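Local atomic coordinates of ribosomal RNA small subunit methyltransferase E (Legionella pneumophila, PDB entry 5O95), a protein that probably methylates the N3 position of a specific uridine in 16S ribosomal RNA, with S-adenosyl-L-methionine as the methyl donor. Residues S179-W182 and R183-P186; E205-R208 and L209-G212; A230-T233 and A234-L238. One frame throughout, in Å; residues are numbered along the deposited sequence.

Contact 1 (S179-W182 and R183-P186)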
ATOM      1  N   SER B 179      -1.482  -0.056 -23.369  1.00 21.81           N
ATOM      2  CA  SER B 179      -0.567  -0.332 -22.277  1.00 22.70           C
ATOM      3  C   SER B 179       0.191  -1.637 -22.510  1.00 29.01           C
ATOM      4  O   SER B 179      -0.257  -2.542 -23.224  1.00 28.00           O
ATOM      5  CB  SER B 179      -1.310  -0.399 -20.936  1.00 24.97           C
ATOM      6  OG  SER B 179      -2.270  -1.446 -20.930  1.00 29.73           O
ATOM      7  N   LYS B 180       1.377  -1.702 -21.908  1.00 22.83           N
ATOM      8  CA  LYS B 180       2.173  -2.915 -21.807  1.00 24.97           C
ATOM      9  C   LYS B 180       2.497  -3.135 -20.334  1.00 22.21           C
ATOM     10  O   LYS B 180       2.376  -2.221 -19.516  1.00 21.45           O
ATOM     11  CB  LYS B 180       3.470  -2.793 -22.627  1.00 26.83           C
ATOM     12  CG  LYS B 180       3.250  -2.535 -24.119  1.00 27.23           C
ATOM     13  CD  LYS B 180       4.567  -2.363 -24.855  1.00 31.94           C
ATOM     14  CE  LYS B 180       4.345  -1.956 -26.317  1.00 33.28           C
ATOM     15  NZ  LYS B 180       3.540  -2.951 -27.063  1.00 56.61           N
ATOM     16  N   THR B 181       2.896  -4.360 -19.981  1.00 23.33           N
ATOM     17  CA  THR B 181       3.188  -4.656 -18.590  1.00 21.45           C
ATOM     18  C   THR B 181       4.664  -4.393 -18.304  1.00 25.33           C
ATOM     19  O   THR B 181       5.454  -4.070 -19.191  1.00 23.34           O
ATOM     20  CB  THR B 181       2.845  -6.105 -18.221  1.00 24.78           C
ATOM     21  OG1 THR B 181       3.883  -6.984 -18.680  1.00 24.51           O
ATOM     22  CG2 THR B 181       1.511  -6.534 -18.823  1.00 22.40           C
ATOM     23  N   TRP B 182       5.037  -4.559 -17.038  1.00 19.74           N
ATOM     24  CA  TRP B 182       6.418  -4.326 -16.627  1.00 23.35           C
ATOM     25  C   TRP B 182       7.396  -5.193 -17.414  1.00 23.71           C
ATOM     26  O   TRP B 182       8.566  -4.821 -17.574  1.00 24.44           O
ATOM     27  CB  TRP B 182       6.551  -4.596 -15.123  1.00 23.38           C
ATOM     28  CG  TRP B 182       6.360  -6.057 -14.754  1.00 21.60           C
ATOM     29  CD1 TRP B 182       5.191  -6.671 -14.387  1.00 21.30           C
ATOM     30  CD2 TRP B 182       7.373  -7.069 -14.709  1.00 25.79           C
ATOM     31  NE1 TRP B 182       5.417  -8.006 -14.135  1.00 24.99           N
ATOM     32  CE2 TRP B 182       6.745  -8.274 -14.327  1.00 22.65           C
ATOM     33  CE3 TRP B 182       8.749  -7.074 -14.958  1.00 27.97           C
ATOM     34  CZ2 TRP B 182       7.448  -9.469 -14.185  1.00 28.74           C
ATOM     35  CZ3 TRP B 182       9.446  -8.268 -14.823  1.00 29.02           C
ATOM     36  CH2 TRP B 182       8.792  -9.448 -14.439  1.00 29.06           C
ATOM     37  N   ARG B 183       6.939  -6.346 -17.919  1.00 23.27           N
ATOM     38  CA  ARG B 183       7.837  -7.248 -18.628  1.00 24.33           C
ATOM     39  C   ARG B 183       8.301  -6.691 -19.964  1.00 29.24           C
ATOM     40  O   ARG B 183       9.306  -7.168 -20.499  1.00 28.38           O
ATOM     41  CB  ARG B 183       7.142  -8.591 -18.867  1.00 27.57           C
ATOM     42  CG  ARG B 183       6.782  -9.326 -17.592  1.00 29.94           C
ATOM     43  CD  ARG B 183       6.177 -10.694 -17.904  1.00 31.23           C
ATOM     44  NE  ARG B 183       6.504 -11.660 -16.854  1.00 42.76           N
ATOM     45  CZ  ARG B 183       5.697 -11.955 -15.843  1.00 48.36           C
ATOM     46  NH1 ARG B 183       4.509 -11.368 -15.756  1.00 39.98           N
ATOM     47  NH2 ARG B 183       6.074 -12.834 -14.924  1.00 38.96           N
ATOM     48  N   ASP B 184       7.592  -5.712 -20.523  1.00 24.58           N
ATOM     49  CA  ASP B 184       7.905  -5.191 -21.849  1.00 25.45           C
ATOM     50  C   ASP B 184       8.748  -3.924 -21.809  1.00 26.20           C
ATOM     51  O   ASP B 184       9.037  -3.361 -22.870  1.00 28.20           O
ATOM     52  CB  ASP B 184       6.617  -4.896 -22.619  1.00 28.11           C
ATOM     53  CG  ASP B 184       5.724  -6.108 -22.730  1.00 43.85           C
ATOM     54  OD1 ASP B 184       6.232  -7.189 -23.093  1.00 35.15           O
ATOM     55  OD2 ASP B 184       4.518  -5.980 -22.430  1.00 54.31           O
ATOM     56  N   TYR B 185       9.131  -3.458 -20.625  1.00 22.87           N
ATOM     57  CA  TYR B 185       9.924  -2.243 -20.534  1.00 23.31           C
ATOM     58  C   TYR B 185      11.255  -2.533 -19.857  1.00 29.69           C
ATOM     59  O   TYR B 185      11.331  -3.398 -18.979  1.00 28.99           O
ATOM     60  CB  TYR B 185       9.179  -1.166 -19.735  1.00 27.54           C
ATOM     61  CG  TYR B 185       7.927  -0.694 -20.423  1.00 26.80           C
ATOM     62  CD1 TYR B 185       7.989  -0.104 -21.680  1.00 25.27           C
ATOM     63  CD2 TYR B 185       6.682  -0.842 -19.824  1.00 21.86           C
ATOM     64  CE1 TYR B 185       6.846   0.321 -22.328  1.00 24.69           C
ATOM     65  CE2 TYR B 185       5.530  -0.418 -20.471  1.00 21.91           C
ATOM     66  CZ  TYR B 185       5.627   0.175 -21.712  1.00 22.34           C
ATOM     67  OH  TYR B 185       4.489   0.598 -22.364  1.00 23.42           O
ATOM     68  N   PRO B 186      12.323  -1.817 -20.236  1.00 26.89           N
ATOM     69  CA  PRO B 186      13.656  -2.004 -19.619  1.00 27.79           C
ATOM     70  C   PRO B 186      13.749  -1.326 -18.256  1.00 26.79           C
ATOM     71  O   PRO B 186      14.357  -0.257 -18.076  1.00 26.58           O
ATOM     72  CB  PRO B 186      14.587  -1.377 -20.662  1.00 27.91           C
ATOM     73  CG  PRO B 186      13.776  -0.250 -21.230  1.00 27.42           C
ATOM     74  CD  PRO B 186      12.357  -0.809 -21.314  1.00 31.20           C
TER
HETATM   75  O   HOH W   1       3.235  -9.083 -16.556  1.00 31.21           O
HETATM   76  O   HOH W   2       3.482  -8.679 -20.764  1.00 39.13           O

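Contact 2 (E205-R208 and L209-G212)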
ATOM      1  N   GLU B 205      -5.884  15.153 -25.017  1.00 36.41           N
ATOM      2  CA  GLU B 205      -4.802  16.102 -25.245  1.00 43.06           C
ATOM      3  C   GLU B 205      -3.636  15.846 -24.298  1.00 32.19           C
ATOM      4  O   GLU B 205      -2.471  15.987 -24.687  1.00 38.29           O
ATOM      5  CB  GLU B 205      -5.333  17.532 -25.106  1.00 42.18           C
ATOM      6  CG  GLU B 205      -4.273  18.618 -25.083  1.00 59.68           C
ATOM      7  CD  GLU B 205      -4.856  19.989 -24.801  1.00 83.80           C
ATOM      8  OE1 GLU B 205      -6.092  20.092 -24.649  1.00 79.10           O
ATOM      9  OE2 GLU B 205      -4.078  20.963 -24.727  1.00106.84           O
ATOM     10  N   GLU B 206      -3.928  15.467 -23.051  1.00 30.55           N
ATOM     11  CA  GLU B 206      -2.850  15.134 -22.126  1.00 32.07           C
ATOM     12  C   GLU B 206      -2.066  13.928 -22.618  1.00 30.26           C
ATOM     13  O   GLU B 206      -0.832  13.907 -22.541  1.00 31.77           O
ATOM     14  CB  GLU B 206      -3.414  14.886 -20.728  1.00 30.51           C
ATOM     15  CG  GLU B 206      -3.933  16.148 -20.079  1.00 35.25           C
ATOM     16  CD  GLU B 206      -4.454  15.914 -18.684  1.00 43.81           C
ATOM     17  OE1 GLU B 206      -5.266  14.986 -18.492  1.00 36.13           O
ATOM     18  OE2 GLU B 206      -4.045  16.662 -17.777  1.00 32.99           O
ATOM     19  N   ILE B 207      -2.763  12.919 -23.146  1.00 31.80           N
ATOM     20  CA  ILE B 207      -2.073  11.720 -23.614  1.00 31.23           C
ATOM     21  C   ILE B 207      -1.234  12.029 -24.846  1.00 31.51           C
ATOM     22  O   ILE B 207      -0.147  11.461 -25.032  1.00 32.84           O
ATOM     23  CB  ILE B 207      -3.073  10.572 -23.849  1.00 33.36           C
ATOM     24  CG1 ILE B 207      -3.672  10.133 -22.517  1.00 27.31           C
ATOM     25  CG2 ILE B 207      -2.397   9.401 -24.541  1.00 36.10           C
ATOM     26  CD1 ILE B 207      -2.620   9.723 -21.503  1.00 31.64           C
ATOM     27  N   ARG B 208      -1.723  12.918 -25.714  1.00 31.13           N
ATOM     28  CA  ARG B 208      -0.911  13.370 -26.838  1.00 27.80           C
ATOM     29  C   ARG B 208       0.358  14.045 -26.331  1.00 36.34           C
ATOM     30  O   ARG B 208       1.448  13.849 -26.881  1.00 31.93           O
ATOM     31  CB  ARG B 208      -1.744  14.302 -27.721  1.00 38.01           C
ATOM     32  CG  ARG B 208      -1.019  14.895 -28.908  1.00 41.04           C
ATOM     33  CD  ARG B 208      -2.007  15.465 -29.932  1.00 82.51           C
ATOM     34  NE  ARG B 208      -3.063  16.284 -29.331  1.00 95.50           N
ATOM     35  CZ  ARG B 208      -4.340  15.917 -29.238  1.00 84.60           C
ATOM     36  NH1 ARG B 208      -4.733  14.739 -29.707  1.00 59.63           N
ATOM     37  NH2 ARG B 208      -5.229  16.728 -28.676  1.00 63.48           N
ATOM     38  N   LEU B 209       0.239  14.791 -25.237  1.00 29.24           N
ATOM     39  CA  LEU B 209       1.390  15.471 -24.657  1.00 32.48           C
ATOM     40  C   LEU B 209       2.351  14.480 -24.006  1.00 38.37           C
ATOM     41  O   LEU B 209       3.568  14.557 -24.210  1.00 32.15           O
ATOM     42  CB  LEU B 209       0.896  16.496 -23.644  1.00 39.23           C
ATOM     43  CG  LEU B 209       1.883  17.504 -23.075  1.00 48.22           C
ATOM     44  CD1 LEU B 209       2.347  18.470 -24.154  1.00 55.24           C
ATOM     45  CD2 LEU B 209       1.185  18.234 -21.962  1.00 48.01           C
ATOM     46  N   THR B 210       1.824  13.539 -23.215  1.00 26.64           N
ATOM     47  CA  THR B 210       2.692  12.559 -22.563  1.00 24.04           C
ATOM     48  C   THR B 210       3.354  11.639 -23.586  1.00 30.92           C
ATOM     49  O   THR B 210       4.565  11.401 -23.529  1.00 25.37           O
ATOM     50  CB  THR B 210       1.931  11.764 -21.491  1.00 28.45           C
ATOM     51  OG1 THR B 210       0.896  10.966 -22.096  1.00 26.07           O
ATOM     52  CG2 THR B 210       1.306  12.699 -20.450  1.00 25.29           C
ATOM     53  N   SER B 211       2.581  11.122 -24.543  1.00 29.23           N
ATOM     54  CA  SER B 211       3.163  10.225 -25.537  1.00 24.41           C
ATOM     55  C   SER B 211       4.146  10.956 -26.446  1.00 27.35           C
ATOM     56  O   SER B 211       5.165  10.384 -26.848  1.00 28.78           O
ATOM     57  CB  SER B 211       2.070   9.517 -26.346  1.00 29.04           C
ATOM     58  OG  SER B 211       1.245  10.440 -27.032  1.00 40.07           O
ATOM     59  N   GLY B 212       3.869  12.223 -26.764  1.00 28.56           N
ATOM     60  CA  GLY B 212       4.799  13.015 -27.553  1.00 27.64           C
ATOM     61  C   GLY B 212       6.111  13.291 -26.852  1.00 34.48           C
ATOM     62  O   GLY B 212       7.107  13.602 -27.514  1.00 32.25           O
TER

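Contact 3 (A230-T233 and A234-L238)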
ATOM      1  N   ALA B 230      -2.255   2.413  -6.408  1.00 14.66           N
ATOM      2  CA  ALA B 230      -1.515   2.354  -7.657  1.00 12.80           C
ATOM      3  C   ALA B 230      -0.088   2.840  -7.479  1.00 17.21           C
ATOM      4  O   ALA B 230       0.838   2.243  -8.024  1.00 16.50           O
ATOM      5  CB  ALA B 230      -2.212   3.191  -8.729  1.00 19.03           C
ATOM      6  N   ALA B 231       0.096   3.967  -6.786  1.00 14.94           N
ATOM      7  CA  ALA B 231       1.446   4.451  -6.524  1.00 19.87           C
ATOM      8  C   ALA B 231       2.291   3.388  -5.853  1.00 19.37           C
ATOM      9  O   ALA B 231       3.423   3.125  -6.270  1.00 19.77           O
ATOM     10  CB  ALA B 231       1.393   5.700  -5.648  1.00 19.24           C
ATOM     11  N   ILE B 232       1.772   2.789  -4.786  1.00 13.12           N
ATOM     12  CA  ILE B 232       2.624   1.879  -4.025  1.00 15.29           C
ATOM     13  C   ILE B 232       2.804   0.555  -4.768  1.00 15.83           C
ATOM     14  O   ILE B 232       3.873  -0.053  -4.714  1.00 16.90           O
ATOM     15  CB  ILE B 232       2.115   1.737  -2.581  1.00 20.48           C
ATOM     16  CG1 ILE B 232       1.931   3.131  -1.951  1.00 20.23           C
ATOM     17  CG2 ILE B 232       3.131   0.961  -1.727  1.00 19.82           C
ATOM     18  CD1 ILE B 232       3.059   4.169  -2.282  1.00 23.48           C
ATOM     19  N   THR B 233       1.787   0.098  -5.501  1.00 15.43           N
ATOM     20  CA  THR B 233       1.939  -1.088  -6.334  1.00 13.06           C
ATOM     21  C   THR B 233       2.960  -0.868  -7.447  1.00 14.19           C
ATOM     22  O   THR B 233       3.798  -1.741  -7.720  1.00 13.70           O
ATOM     23  CB  THR B 233       0.557  -1.435  -6.939  1.00 12.93           C
ATOM     24  OG1 THR B 233      -0.333  -1.787  -5.864  1.00 16.06           O
ATOM     25  CG2 THR B 233       0.649  -2.573  -7.952  1.00 15.34           C
ATOM     26  N   ALA B 234       2.915   0.290  -8.103  1.00 15.58           N
ATOM     27  CA  ALA B 234       3.855   0.554  -9.186  1.00 13.62           C
ATOM     28  C   ALA B 234       5.284   0.621  -8.657  1.00 12.63           C
ATOM     29  O   ALA B 234       6.204   0.047  -9.249  1.00 16.99           O
ATOM     30  CB  ALA B 234       3.494   1.879  -9.873  1.00 16.34           C
ATOM     31  N   LEU B 235       5.485   1.336  -7.552  1.00 14.53           N
ATOM     32  CA  LEU B 235       6.824   1.413  -6.974  1.00 13.12           C
ATOM     33  C   LEU B 235       7.338   0.039  -6.577  1.00 15.45           C
ATOM     34  O   LEU B 235       8.520  -0.271  -6.782  1.00 16.04           O
ATOM     35  CB  LEU B 235       6.838   2.342  -5.769  1.00 14.90           C
ATOM     36  CG  LEU B 235       6.608   3.815  -6.096  1.00 20.95           C
ATOM     37  CD1 LEU B 235       6.646   4.624  -4.854  1.00 18.44           C
ATOM     38  CD2 LEU B 235       7.646   4.299  -7.083  1.00 20.06           C
ATOM     39  N   SER B 236       6.467  -0.804  -6.013  1.00 13.92           N
ATOM     40  CA  SER B 236       6.890  -2.157  -5.633  1.00 12.71           C
ATOM     41  C   SER B 236       7.307  -2.959  -6.856  1.00 15.20           C
ATOM     42  O   SER B 236       8.319  -3.668  -6.841  1.00 16.03           O
ATOM     43  CB  SER B 236       5.735  -2.874  -4.923  1.00 15.74           C
ATOM     44  OG  SER B 236       5.310  -2.235  -3.734  1.00 15.88           O
ATOM     45  N   VAL B 237       6.498  -2.898  -7.916  1.00 14.31           N
ATOM     46  CA  VAL B 237       6.799  -3.682  -9.104  1.00 16.07           C
ATOM     47  C   VAL B 237       8.068  -3.172  -9.772  1.00 16.53           C
ATOM     48  O   VAL B 237       8.922  -3.959 -10.187  1.00 17.03           O
ATOM     49  CB  VAL B 237       5.599  -3.681 -10.068  1.00 13.96           C
ATOM     50  CG1 VAL B 237       5.988  -4.331 -11.386  1.00 19.91           C
ATOM     51  CG2 VAL B 237       4.401  -4.385  -9.443  1.00 20.73           C
ATOM     52  N   LEU B 238       8.235  -1.844  -9.844  1.00 14.97           N
ATOM     53  CA  LEU B 238       9.431  -1.287 -10.469  1.00 16.87           C
ATOM     54  C   LEU B 238      10.683  -1.576  -9.646  1.00 15.86           C
ATOM     55  O   LEU B 238      11.722  -1.916 -10.208  1.00 17.90           O
ATOM     56  CB  LEU B 238       9.265   0.224 -10.663  1.00 18.36           C
ATOM     57  CG  LEU B 238       8.157   0.599 -11.648  1.00 19.91           C
ATOM     58  CD1 LEU B 238       7.975   2.118 -11.647  1.00 23.05           C
ATOM     59  CD2 LEU B 238       8.479   0.085 -13.046  1.00 23.06           C
TER

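Contact 1 (S179-W182 and R183-P186)
T181 and D184 close a tight turn: D184 N donates to T181 O at 3.0 Å. The chain runs extended through K180 and then winds into a short 3-10 turn over W182-D184. A longer, weak bond from Y185 N to W182 O follows on. At the start of the turn the T181 hydroxyl reaches forward along the chain, and T181 OG1 accepts from R183 N at 3.2 Å, which makes an ST turn. With chi1 at 79°, OG1 sits between the backbone N and the carbonyl carbon, facing the N-H two residues on. D184 reaches back the other way, but T181 N to D184 OD2 is only a weak bond of 3.4 Å. Two waters share OG1: one bonds OG1 and accepts from R183 NH1 at 2.7 Å, and the other makes a weak link to D184 OD2.

On the far flank R183 lies across W182. R183 CG sits over the centre of the W182 six-membered ring, 3.5 Å from its centroid, a CH-pi contact. Further out, W182 CZ2 comes under the face of the guanidinium, whose plane is turned 42° from the indole. Both polar ends then cross to the second subunit: W182 NE1 bonds A240 O and R183 NH2 bonds A241 O there. Y185 crosses K180 at about a right angle, with Y185 OH 3.6 Å from K180 CB, and its hydroxyl bonds P217 O.

K180 NZ and D184 OD2 stay 5.6 Å apart, too far for a salt bridge, so any attraction between them is probably weak. Hydroxyl, waters and backbone thus shape the turn, while the indole and the arginine lying over it carry their N-H groups to carbonyls of the dimer partner.

Contact 2 (E205-R208 and L209-G212)
I207 and S211 form a one-turn contact within helix 204-212, at the edge of the methyltransferase domain, where the helix packs beside helix 159-165. The I207 carbonyl is gripped twice by the same residue. S211 N gives I207 O the ordinary helical bond at 2.8 Å, and S211 OG donates a second one to I207 O, short at 2.6 Å. The two donors reach I207 O from opposite faces of its plane. A chi1 of 60° turns the serine hydroxyl back toward the preceding turn, and this bond leaves its polar tip bound to the helix itself.

T210 N meets E206 O at 2.8 Å. The T210 methyl CG2 rests 3.2 Å from E206 O as well, while T210 OG1 comes 3.8 Å from I207 CD1, the two side chains crossing at a slant. Farther along, G212 N closes on R208 O at 2.9 Å.

Side chains on the packed flanks meet the rest of the domain. L209 packs on D160 and V163, and I207 on H175 and F202. The buried carboxylate of E206 is held at both oxygens, OE2 by E116 N and OE1 by S203 N. That last bond, from a side chain in the first turn to the N-H of the serine just before the helix, is the return bond seen in an N-terminal capping box.

Contact 3 (A230-T233 and A234-L238)
I232 and S236 make the tight point of this contact, one turn apart on helix 227-242. I232 O takes two bonds from S236: the backbone N at 3.0 Å and OG at 2.8 Å, arriving from opposite faces of the carbonyl plane. With chi1 at -61°, OG stands beside its own backbone N, which brings both donors to one acceptor. The same hydroxyl also bonds T233 OG1 of the second subunit, while T233 OG1 in this chain finds its main partner in T229 O, one turn earlier.

Backbone bonds of the usual helical kind continue on both flanks, as from A234 N to A230 O at 2.9 Å and from V237 N to T233 O. The V237 methyl CG2 presses to 3.2 Å from T233 O.

Direct touch among the apolar tips is far looser. I232 CD1 and L235 CD1 approach to just 4.4 Å, and so do the methyls T233 CG2 and V237 CG2. No solvent side exists, since every touching residue is buried; these groups spend their surface on neighbours instead, I232 packing on I232 of the second subunit and L235 on I83.

A234 packs on L194 of the sheet and on L220, which contributes to the S-adenosyl-L-methionine site. This is consistent with the SPOUT fold, whose knotted C-terminal region binds the cofactor and commonly takes part in dimerisation.

How the contacts relate
All three contacts belong to the methyltransferase domain and come in series: first the loop 179-186 between strands 170-174 and 191-196, then helix 204-212, then helix 227-242. Contacts 1 and 3 are neighbours, their centres 13 Å apart, and they touch where W182 CB meets V237 CG1 at 3.8 Å. Both also reach the second subunit, so loop and helix form one continuous part of the dimer interface. Contact 2 stands apart, with centres about 19 Å from contact 1 and 22 Å from contact 3, and meets no other chain. Residues binding the cofactor, such as L174 and L220, lie near this framework, so the cofactor site probably lies close to the dimer interface.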